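Local coordinates for protein TRAP dicarboxylate transporter, DctP subunit (Sulfurospirillum deleyianum, PDB 4OVS) that binds succinate in the periplasm and probably delivers this dicarboxylate to the membrane components of a TRAP transporter, at residues E262-E265 against Y266-E270; E310-Y313 against P314-Y317; G125-L128 against K129-S133. All blocks are in the same frame, centred on the assembly; numbering follows the deposited sequence.

All three contacts are local, each joining neighbouring turns of one continuous run of chain. Interaction 3, on helix 123-134, comes first in sequence; interaction 1 follows on the long helix 253-289, and interaction 2 comes last, in the connection between helices 299-310 and 317-330. The centres of interactions 1 and 3 lie about 21 Å apart, with nearest atoms about 7 Å apart, and both runs reach the long strand 137-152, Arg268 and Leu128 each meeting Tyr142. Interaction 2 sits about 33 Å from interaction 1, centre to centre, across the middle of the chain, against helix 174-181. Of the three, interaction 1 is the one bordering succinate-binding residues.

Interaction 1: residues E262-E265 against Y266-E270; sequences EATE and YERKE
Tyr266 begins the second half of a continuous alpha-helical run inside the long helix 253-289, and its N donates to Glu262 O at 3.0 Å. Its CG lies anti to the backbone N (chi1 170°), which carries the ring off the first segment to stack with Phe46 of helix 39-54. A weak hydrogen bond runs from the phenol OH to Glu270 OE1 one turn on. Glu267 N donates to Ala263 O at 2.8 Å, with an N-H...O angle of 164°, and its CB packs on the same carbonyl oxygen. The chain then bends at chi2, and the buried carboxylate leaves the segment to accept a bond from Asp144 N. It lies close to Lys40 and Tyr236, both succinate-binding, which suggests a second-shell place beside the ligand site.

Arg268 N bonds to Thr264 O, and Arg268 CG passes that oxygen at 3.3 Å. From there the side chain runs extended to NE, alongside Thr264, whose CG2 approaches the guanidinium obliquely, 3.9 Å from NE. The far end of Arg268 is held by Asp121 and Tyr142 O, while Thr264 OG1 turns to Met260 O, Asp141 and Trp143.

Lys269 N closes the series on Glu265 O with a longer bond. Its side chain lies alongside that of Glu265 and points the same way, with Lys269 CE resting 3.5 Å from Glu265 CG. Glu265 OE2 and Lys269 NZ stay 4.1 Å apart, too far for a salt bridge. One water spans this exposed i to i+4 pair, donating to Glu265 OE2 at 2.6 Å and accepting from Lys269 NZ at 3.1 Å.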
ATOM      1  N   GLU A 262       9.481 -16.881  -4.294  1.00 24.83           N
ATOM      2  CA  GLU A 262       8.617 -17.221  -5.407  1.00 26.05           C
ATOM      3  C   GLU A 262       7.347 -16.376  -5.405  1.00 23.69           C
ATOM      4  O   GLU A 262       6.903 -15.887  -6.455  1.00 22.10           O
ATOM      5  CB  GLU A 262       8.284 -18.713  -5.343  1.00 22.23           C
ATOM      6  CG  GLU A 262       9.462 -19.552  -5.555  1.00 29.63           C
ATOM      7  CD  GLU A 262       9.162 -21.043  -5.610  1.00 34.05           C
ATOM      8  OE1 GLU A 262       7.991 -21.418  -5.844  1.00 30.22           O
ATOM      9  OE2 GLU A 262      10.110 -21.832  -5.444  1.00 33.93           O
ATOM     10  N   ALA A 263       6.798 -16.148  -4.219  1.00 18.61           N
ATOM     11  CA  ALA A 263       5.554 -15.438  -4.054  1.00 17.60           C
ATOM     12  C   ALA A 263       5.714 -13.962  -4.379  1.00 21.23           C
ATOM     13  O   ALA A 263       4.800 -13.324  -4.912  1.00 17.12           O
ATOM     14  CB  ALA A 263       5.007 -15.617  -2.628  1.00 22.12           C
ATOM     15  N   THR A 264       6.902 -13.445  -4.108  1.00 22.65           N
ATOM     16  CA  THR A 264       7.223 -12.056  -4.404  1.00 19.60           C
ATOM     17  C   THR A 264       7.251 -11.871  -5.928  1.00 22.44           C
ATOM     18  O   THR A 264       6.664 -10.930  -6.441  1.00 21.04           O
ATOM     19  CB  THR A 264       8.588 -11.705  -3.792  1.00 25.32           C
ATOM     20  OG1 THR A 264       8.509 -11.765  -2.349  1.00 23.88           O
ATOM     21  CG2 THR A 264       9.028 -10.354  -4.199  1.00 26.22           C
ATOM     22  N   GLU A 265       7.904 -12.795  -6.634  1.00 26.56           N
ATOM     23  CA  GLU A 265       8.009 -12.750  -8.127  1.00 24.73           C
ATOM     24  C   GLU A 265       6.585 -12.812  -8.713  1.00 22.84           C
ATOM     25  O   GLU A 265       6.234 -12.051  -9.612  1.00 22.05           O
ATOM     26  CB  GLU A 265       8.840 -13.923  -8.653  1.00 24.42           C
ATOM     27  CG  GLU A 265       8.504 -14.304 -10.123  1.00 37.88           C
ATOM     28  CD  GLU A 265       9.359 -15.449 -10.695  1.00 43.06           C
ATOM     29  OE1 GLU A 265       9.410 -16.551 -10.069  1.00 41.63           O
ATOM     30  OE2 GLU A 265       9.966 -15.242 -11.789  1.00 42.63           O
ATOM     31  N   TYR A 266       5.762 -13.688  -8.139  1.00 28.19           N
ATOM     32  CA  TYR A 266       4.393 -13.901  -8.606  1.00 20.96           C
ATOM     33  C   TYR A 266       3.514 -12.675  -8.335  1.00 22.13           C
ATOM     34  O   TYR A 266       2.788 -12.216  -9.199  1.00 23.74           O
ATOM     35  CB  TYR A 266       3.809 -15.126  -7.927  1.00 19.01           C
ATOM     36  CG  TYR A 266       2.347 -15.262  -8.168  1.00 18.70           C
ATOM     37  CD1 TYR A 266       1.881 -15.581  -9.422  1.00 21.22           C
ATOM     38  CD2 TYR A 266       1.433 -15.088  -7.151  1.00 23.56           C
ATOM     39  CE1 TYR A 266       0.516 -15.707  -9.678  1.00 24.06           C
ATOM     40  CE2 TYR A 266       0.072 -15.216  -7.382  1.00 20.26           C
ATOM     41  CZ  TYR A 266      -0.376 -15.529  -8.647  1.00 23.06           C
ATOM     42  OH  TYR A 266      -1.714 -15.647  -8.935  1.00 27.69           O
ATOM     43  N   GLU A 267       3.593 -12.138  -7.131  1.00 19.62           N
ATOM     44  CA  GLU A 267       2.856 -10.927  -6.790  1.00 17.89           C
ATOM     45  C   GLU A 267       3.138  -9.776  -7.711  1.00 20.42           C
ATOM     46  O   GLU A 267       2.214  -9.075  -8.100  1.00 17.55           O
ATOM     47  CB  GLU A 267       3.110 -10.498  -5.347  1.00 15.96           C
ATOM     48  CG  GLU A 267       2.181  -9.504  -4.820  1.00 17.61           C
ATOM     49  CD  GLU A 267       2.483  -8.024  -5.128  1.00 17.22           C
ATOM     50  OE1 GLU A 267       3.629  -7.652  -5.516  1.00 18.18           O
ATOM     51  OE2 GLU A 267       1.507  -7.215  -4.940  1.00 18.14           O
ATOM     52  N   ARG A 268       4.394  -9.577  -8.081  1.00 21.37           N
ATOM     53  CA  ARG A 268       4.718  -8.426  -8.893  1.00 17.65           C
ATOM     54  C   ARG A 268       4.193  -8.613 -10.334  1.00 21.27           C
ATOM     55  O   ARG A 268       3.871  -7.640 -10.990  1.00 24.52           O
ATOM     56  CB  ARG A 268       6.182  -8.070  -8.867  1.00 22.92           C
ATOM     57  CG  ARG A 268       6.754  -7.800  -7.479  1.00 22.59           C
ATOM     58  CD  ARG A 268       8.255  -7.597  -7.592  1.00 23.30           C
ATOM     59  NE  ARG A 268       8.867  -7.148  -6.347  1.00 25.76           N
ATOM     60  CZ  ARG A 268      10.110  -6.672  -6.251  1.00 29.12           C
ATOM     61  NH1 ARG A 268      10.872  -6.554  -7.326  1.00 25.74           N
ATOM     62  NH2 ARG A 268      10.605  -6.310  -5.081  1.00 23.23           N
ATOM     63  N   LYS A 269       4.092  -9.855 -10.804  1.00 17.76           N
ATOM     64  CA  LYS A 269       3.528 -10.136 -12.120  1.00 18.51           C
ATOM     65  C   LYS A 269       2.018  -9.822 -12.092  1.00 23.05           C
ATOM     66  O   LYS A 269       1.523  -9.118 -12.955  1.00 19.24           O
ATOM     67  CB  LYS A 269       3.846 -11.596 -12.504  1.00 18.58           C
ATOM     68  CG  LYS A 269       5.328 -11.816 -12.894  1.00 21.15           C
ATOM     69  CD  LYS A 269       5.622 -13.322 -13.005  1.00 20.63           C
ATOM     70  CE  LYS A 269       7.069 -13.642 -13.192  1.00 21.02           C
ATOM     71  NZ  LYS A 269       7.632 -13.156 -14.452  1.00 22.35           N
ATOM     72  N   GLU A 270       1.314 -10.263 -11.042  1.00 19.73           N
ATOM     73  CA  GLU A 270      -0.093 -10.000 -10.914  1.00 20.72           C
ATOM     74  C   GLU A 270      -0.314  -8.490 -10.840  1.00 21.37           C
ATOM     75  O   GLU A 270      -1.235  -7.968 -11.423  1.00 21.37           O
ATOM     76  CB  GLU A 270      -0.689 -10.690  -9.677  1.00 18.00           C
ATOM     77  CG  GLU A 270      -0.900 -12.213  -9.834  1.00 21.51           C
ATOM     78  CD  GLU A 270      -2.082 -12.604 -10.751  1.00 25.68           C
ATOM     79  OE1 GLU A 270      -2.215 -13.815 -11.032  1.00 31.55           O
ATOM     80  OE2 GLU A 270      -2.883 -11.738 -11.172  1.00 29.34           O
TER
HETATM   81  O   HOH W   1      10.203 -14.914 -14.368  1.00 25.17           O

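Interaction 2: residues E310-Y313 against P314-Y317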
ATOM      1  N   GLU A 310       4.374  18.904  -4.615  1.00 39.31           N
ATOM      2  CA  GLU A 310       5.794  18.778  -4.312  1.00 40.26           C
ATOM      3  C   GLU A 310       6.271  19.857  -3.363  1.00 45.08           C
ATOM      4  O   GLU A 310       7.315  19.711  -2.714  1.00 43.98           O
ATOM      5  CB  GLU A 310       6.615  18.797  -5.588  1.00 40.49           C
ATOM      6  CG  GLU A 310       6.449  17.502  -6.361  1.00 38.69           C
ATOM      7  CD  GLU A 310       6.772  17.652  -7.822  1.00 41.57           C
ATOM      8  OE1 GLU A 310       7.246  18.744  -8.212  1.00 41.86           O
ATOM      9  OE2 GLU A 310       6.512  16.682  -8.581  1.00 41.99           O
ATOM     10  N   ALA A 311       5.507  20.937  -3.262  1.00 44.52           N
ATOM     11  CA  ALA A 311       5.903  22.049  -2.407  1.00 45.43           C
ATOM     12  C   ALA A 311       6.102  21.604  -0.966  1.00 45.06           C
ATOM     13  O   ALA A 311       6.704  22.308  -0.176  1.00 45.69           O
ATOM     14  CB  ALA A 311       4.861  23.191  -2.479  1.00 46.31           C
ATOM     15  N   ILE A 312       5.600  20.420  -0.629  1.00 44.08           N
ATOM     16  CA  ILE A 312       5.683  19.927   0.735  1.00 43.72           C
ATOM     17  C   ILE A 312       7.051  19.281   1.080  1.00 43.37           C
ATOM     18  O   ILE A 312       7.334  19.022   2.258  1.00 43.26           O
ATOM     19  CB  ILE A 312       4.570  18.907   1.011  1.00 42.90           C
ATOM     20  CG1 ILE A 312       4.894  17.555   0.370  1.00 41.91           C
ATOM     21  CG2 ILE A 312       3.190  19.419   0.495  1.00 43.24           C
ATOM     22  CD1 ILE A 312       3.904  16.465   0.738  1.00 41.13           C
ATOM     23  N   TYR A 313       7.878  18.993   0.074  1.00 43.23           N
ATOM     24  CA  TYR A 313       9.087  18.179   0.307  1.00 42.80           C
ATOM     25  C   TYR A 313       9.986  18.774   1.412  1.00 43.44           C
ATOM     26  O   TYR A 313      10.491  18.045   2.273  1.00 43.04           O
ATOM     27  CB  TYR A 313       9.913  18.005  -0.979  1.00 42.80           C
ATOM     28  CG  TYR A 313       9.451  16.953  -1.989  1.00 41.94           C
ATOM     29  CD1 TYR A 313       8.117  16.604  -2.129  1.00 41.49           C
ATOM     30  CD2 TYR A 313      10.372  16.343  -2.830  1.00 42.69           C
ATOM     31  CE1 TYR A 313       7.712  15.647  -3.085  1.00 40.77           C
ATOM     32  CE2 TYR A 313       9.981  15.404  -3.770  1.00 42.40           C
ATOM     33  CZ  TYR A 313       8.651  15.063  -3.902  1.00 40.50           C
ATOM     34  OH  TYR A 313       8.306  14.107  -4.850  1.00 39.83           O
ATOM     35  N   PRO A 314      10.217  20.094   1.379  1.00 44.49           N
ATOM     36  CA  PRO A 314      11.179  20.625   2.353  1.00 45.15           C
ATOM     37  C   PRO A 314      10.771  20.453   3.812  1.00 45.01           C
ATOM     38  O   PRO A 314      11.623  20.330   4.680  1.00 45.17           O
ATOM     39  CB  PRO A 314      11.267  22.099   1.977  1.00 46.34           C
ATOM     40  CG  PRO A 314      11.059  22.093   0.503  1.00 46.26           C
ATOM     41  CD  PRO A 314      10.021  21.021   0.251  1.00 45.16           C
ATOM     42  N   GLN A 315       9.482  20.445   4.086  1.00 45.83           N
ATOM     43  CA  GLN A 315       8.986  20.165   5.429  1.00 48.57           C
ATOM     44  C   GLN A 315       9.575  18.856   5.972  1.00 49.83           C
ATOM     45  O   GLN A 315       9.595  18.641   7.184  1.00 49.10           O
ATOM     46  CB  GLN A 315       7.455  20.020   5.407  1.00 50.62           C
ATOM     47  CG  GLN A 315       6.703  21.145   4.698  1.00 53.10           C
ATOM     48  CD  GLN A 315       5.207  20.974   4.821  1.00 50.14           C
ATOM     49  OE1 GLN A 315       4.723  20.276   5.718  1.00 52.83           O
ATOM     50  NE2 GLN A 315       4.467  21.583   3.912  1.00 45.88           N
ATOM     51  N   PHE A 316      10.044  17.984   5.074  1.00 43.27           N
ATOM     52  CA  PHE A 316      10.432  16.630   5.445  1.00 44.34           C
ATOM     53  C   PHE A 316      11.932  16.302   5.275  1.00 46.86           C
ATOM     54  O   PHE A 316      12.341  15.149   5.469  1.00 44.44           O
ATOM     55  CB  PHE A 316       9.574  15.631   4.654  1.00 41.36           C
ATOM     56  CG  PHE A 316       8.126  15.737   4.955  1.00 41.25           C
ATOM     57  CD1 PHE A 316       7.594  15.087   6.043  1.00 44.09           C
ATOM     58  CD2 PHE A 316       7.298  16.533   4.183  1.00 42.56           C
ATOM     59  CE1 PHE A 316       6.238  15.206   6.347  1.00 44.46           C
ATOM     60  CE2 PHE A 316       5.943  16.655   4.475  1.00 44.33           C
ATOM     61  CZ  PHE A 316       5.413  15.988   5.553  1.00 44.90           C
ATOM     62  N   TYR A 317      12.739  17.292   4.909  1.00 43.21           N
ATOM     63  CA  TYR A 317      14.198  17.119   4.861  1.00 45.52           C
ATOM     64  C   TYR A 317      14.755  16.690   6.219  1.00 47.24           C
ATOM     65  O   TYR A 317      15.720  15.925   6.302  1.00 45.08           O
ATOM     66  CB  TYR A 317      14.880  18.426   4.450  1.00 45.24           C
ATOM     67  CG  TYR A 317      14.691  18.814   2.995  1.00 48.12           C
ATOM     68  CD1 TYR A 317      13.952  18.017   2.123  1.00 49.46           C
ATOM     69  CD2 TYR A 317      15.249  19.986   2.496  1.00 45.91           C
ATOM     70  CE1 TYR A 317      13.794  18.385   0.796  1.00 46.77           C
ATOM     71  CE2 TYR A 317      15.103  20.348   1.187  1.00 45.99           C
ATOM     72  CZ  TYR A 317      14.382  19.550   0.338  1.00 48.76           C
ATOM     73  OH  TYR A 317      14.240  19.929  -0.972  1.00 50.63           O
TER
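The carbonyls of Ile312 and Tyr313 receive the N-H groups of Gln315 and Phe316, carrying the backbone from one short turn into the next. A type I beta turn spans Glu310 to Tyr313, closed by Tyr313 N on Glu310 O, and Pro314-Phe316 lie in 3-10 geometry. Gln315 N reaches Ile312 O at 3.2 Å in a weak, bent bond of 127°. Phe316 N bonds to Tyr313 O at 2.8 Å, although the modelled place of that nitrogen is less sure. Pro314 has no N-H to offer, and its CD packs against Ala311 O.

Ile312 O is wrapped by side chains: CB and CG of Gln315 both lie near it, and the Phe316 ring meets it with an edge, CD2 at 3.1 Å. The Gln315 amide lies back along Ile312, NE2 being 3.9 Å from Ile312 CB. Ile312 CD1 approaches Phe316 CE2 at 4.3 Å, and both residues turn to helix 174-181, Ile312 touching Gln179 and Phe316 touching Val175 and Ala178. The Tyr313 ring leads away from the second segment to Ile325 and Gln329, and its OH bonds to Pro107 O.

Tyr317 folds back over the turn. With CG anti to its carbonyl carbon (chi1 -71°), one ring face covers Pro314 CA, which stands 3.7 Å above the ring centre, while CD1 comes obliquely to 3.5 Å from Tyr313 O. An alanine at Tyr317 would remove this ring, and Pro314 CA and the Tyr313 carbonyl would probably lose their cover. The whole is a tight helix-to-helix connection, a type I turn running on into a 3-10 turn that contains Pro314, and it leads helix 299-310 into the C-terminal helix 317-330.

Interaction 3: residues G125-L128 against K129-S133; sequences GQIL and KDKVS
Gln126 NE2 donates to Asp130 OD1 at 2.8 Å, a side-chain bond between residues one turn apart on the exposed face of helix 123-134. The amide is turned so that OD1 lies almost in its plane, but the nitrogen meets the carboxylate from above, 42° out of the carboxylate plane; the two flat groups are 44° apart. Gln126 CG stands anti to the backbone N (chi1 -174°) and the chain bends at chi2, bringing NE2 round toward the next turn.

Beneath this pair run the main-chain bonds: Lys129 N to Gly125 O at 3.1 Å and nearly straight, Asp130 N to Gln126 O at 2.9 Å, then Lys131 N to Ile127 O and Val132 N to Leu128 O. Gly125 O is gripped twice, since Tyr142 OH also bonds to it.

The lysines leave in different directions. Lys129 passes Gly125 O with its CG and runs extended until NZ reaches Leu140 O. Lys131 lies alongside Ile127, pointing the same way, with CE 3.8 Å from Ile127 CG2, then bends at chi4 toward a salt bridge with Glu100. On the buried side Val132 CG2 packs 3.3 Å from Leu128 O; Leu128 rests on Phe104 and Tyr142, and Val132 on Phe137, Leu237 and Ile239. The pattern is that of an amphipathic alpha-helix, with a polar i to i+4 pair outside and aliphatic side chains laid on strands 137-152 and 233-241 of the mixed sheet.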
ATOM      1  N   GLY A 125      16.137   1.101  -1.253  1.00 32.05           N
ATOM      2  CA  GLY A 125      15.339   0.006  -0.744  1.00 31.15           C
ATOM      3  C   GLY A 125      16.025  -0.691   0.419  1.00 33.01           C
ATOM      4  O   GLY A 125      15.391  -0.996   1.420  1.00 28.78           O
ATOM      5  N   GLN A 126      17.328  -0.951   0.297  1.00 28.93           N
ATOM      6  CA  GLN A 126      18.026  -1.723   1.337  1.00 31.64           C
ATOM      7  C   GLN A 126      18.208  -0.912   2.613  1.00 27.07           C
ATOM      8  O   GLN A 126      18.091  -1.444   3.709  1.00 29.13           O
ATOM      9  CB  GLN A 126      19.380  -2.222   0.842  1.00 32.09           C
ATOM     10  CG  GLN A 126      20.070  -3.152   1.822  1.00 31.71           C
ATOM     11  CD  GLN A 126      19.317  -4.451   2.006  1.00 31.60           C
ATOM     12  OE1 GLN A 126      19.063  -5.184   1.049  1.00 35.41           O
ATOM     13  NE2 GLN A 126      18.913  -4.722   3.236  1.00 36.22           N
ATOM     14  N   ILE A 127      18.473   0.381   2.463  1.00 27.91           N
ATOM     15  CA  ILE A 127      18.625   1.258   3.616  1.00 28.99           C
ATOM     16  C   ILE A 127      17.354   1.250   4.452  1.00 33.55           C
ATOM     17  O   ILE A 127      17.419   1.186   5.674  1.00 31.39           O
ATOM     18  CB  ILE A 127      18.928   2.678   3.188  1.00 30.67           C
ATOM     19  CG1 ILE A 127      20.417   2.831   2.885  1.00 38.19           C
ATOM     20  CG2 ILE A 127      18.536   3.662   4.294  1.00 36.22           C
ATOM     21  CD1 ILE A 127      20.737   4.027   1.974  1.00 39.08           C
ATOM     22  N   LEU A 128      16.187   1.318   3.806  1.00 34.33           N
ATOM     23  CA  LEU A 128      14.924   1.330   4.572  1.00 28.13           C
ATOM     24  C   LEU A 128      14.581  -0.049   5.166  1.00 33.15           C
ATOM     25  O   LEU A 128      14.090  -0.131   6.275  1.00 32.51           O
ATOM     26  CB  LEU A 128      13.785   1.884   3.739  1.00 33.09           C
ATOM     27  CG  LEU A 128      14.113   3.364   3.553  1.00 38.35           C
ATOM     28  CD1 LEU A 128      13.642   3.833   2.240  1.00 40.63           C
ATOM     29  CD2 LEU A 128      13.544   4.209   4.649  1.00 39.22           C
ATOM     30  N   LYS A 129      14.857  -1.130   4.451  1.00 27.25           N
ATOM     31  CA  LYS A 129      14.726  -2.457   5.060  1.00 33.69           C
ATOM     32  C   LYS A 129      15.552  -2.522   6.354  1.00 34.43           C
ATOM     33  O   LYS A 129      15.116  -3.032   7.379  1.00 33.32           O
ATOM     34  CB  LYS A 129      15.245  -3.560   4.116  1.00 30.79           C
ATOM     35  CG  LYS A 129      14.417  -3.844   2.895  1.00 33.00           C
ATOM     36  CD  LYS A 129      14.869  -5.127   2.238  1.00 29.34           C
ATOM     37  CE  LYS A 129      14.123  -5.363   0.966  1.00 34.52           C
ATOM     38  NZ  LYS A 129      14.470  -6.669   0.305  1.00 35.20           N
ATOM     39  N   ASP A 130      16.781  -2.037   6.278  1.00 36.88           N
ATOM     40  CA  ASP A 130      17.695  -2.198   7.402  1.00 36.88           C
ATOM     41  C   ASP A 130      17.161  -1.474   8.636  1.00 35.78           C
ATOM     42  O   ASP A 130      17.313  -1.932   9.772  1.00 30.68           O
ATOM     43  CB  ASP A 130      19.103  -1.712   7.038  1.00 32.82           C
ATOM     44  CG  ASP A 130      19.830  -2.669   6.092  1.00 37.57           C
ATOM     45  OD1 ASP A 130      19.323  -3.787   5.801  1.00 34.59           O
ATOM     46  OD2 ASP A 130      20.948  -2.307   5.655  1.00 45.42           O
ATOM     47  N   LYS A 131      16.515  -0.347   8.404  1.00 35.69           N
ATOM     48  CA  LYS A 131      15.916   0.431   9.492  1.00 39.39           C
ATOM     49  C   LYS A 131      14.764  -0.310  10.168  1.00 37.07           C
ATOM     50  O   LYS A 131      14.592  -0.247  11.371  1.00 35.60           O
ATOM     51  CB  LYS A 131      15.434   1.782   8.960  1.00 39.12           C
ATOM     52  CG  LYS A 131      16.589   2.664   8.488  1.00 40.68           C
ATOM     53  CD  LYS A 131      16.139   4.077   8.125  1.00 38.46           C
ATOM     54  CE  LYS A 131      17.304   4.939   7.696  1.00 40.06           C
ATOM     55  NZ  LYS A 131      17.922   5.579   8.870  1.00 42.41           N
ATOM     56  N   VAL A 132      13.965  -0.992   9.367  1.00 30.05           N
ATOM     57  CA  VAL A 132      12.837  -1.763   9.871  1.00 34.21           C
ATOM     58  C   VAL A 132      13.387  -2.943  10.649  1.00 29.85           C
ATOM     59  O   VAL A 132      12.889  -3.290  11.713  1.00 28.36           O
ATOM     60  CB  VAL A 132      11.970  -2.255   8.694  1.00 33.51           C
ATOM     61  CG1 VAL A 132      10.868  -3.220   9.165  1.00 35.71           C
ATOM     62  CG2 VAL A 132      11.386  -1.044   7.962  1.00 30.06           C
ATOM     63  N   SER A 133      14.431  -3.554  10.116  1.00 38.51           N
ATOM     64  CA  SER A 133      15.071  -4.643  10.818  1.00 45.10           C
ATOM     65  C   SER A 133      15.536  -4.226  12.219  1.00 44.37           C
ATOM     66  O   SER A 133      15.488  -5.027  13.138  1.00 41.07           O
ATOM     67  CB  SER A 133      16.246  -5.177  10.001  1.00 47.11           C
ATOM     68  OG  SER A 133      15.757  -5.688   8.769  1.00 49.20           O
TER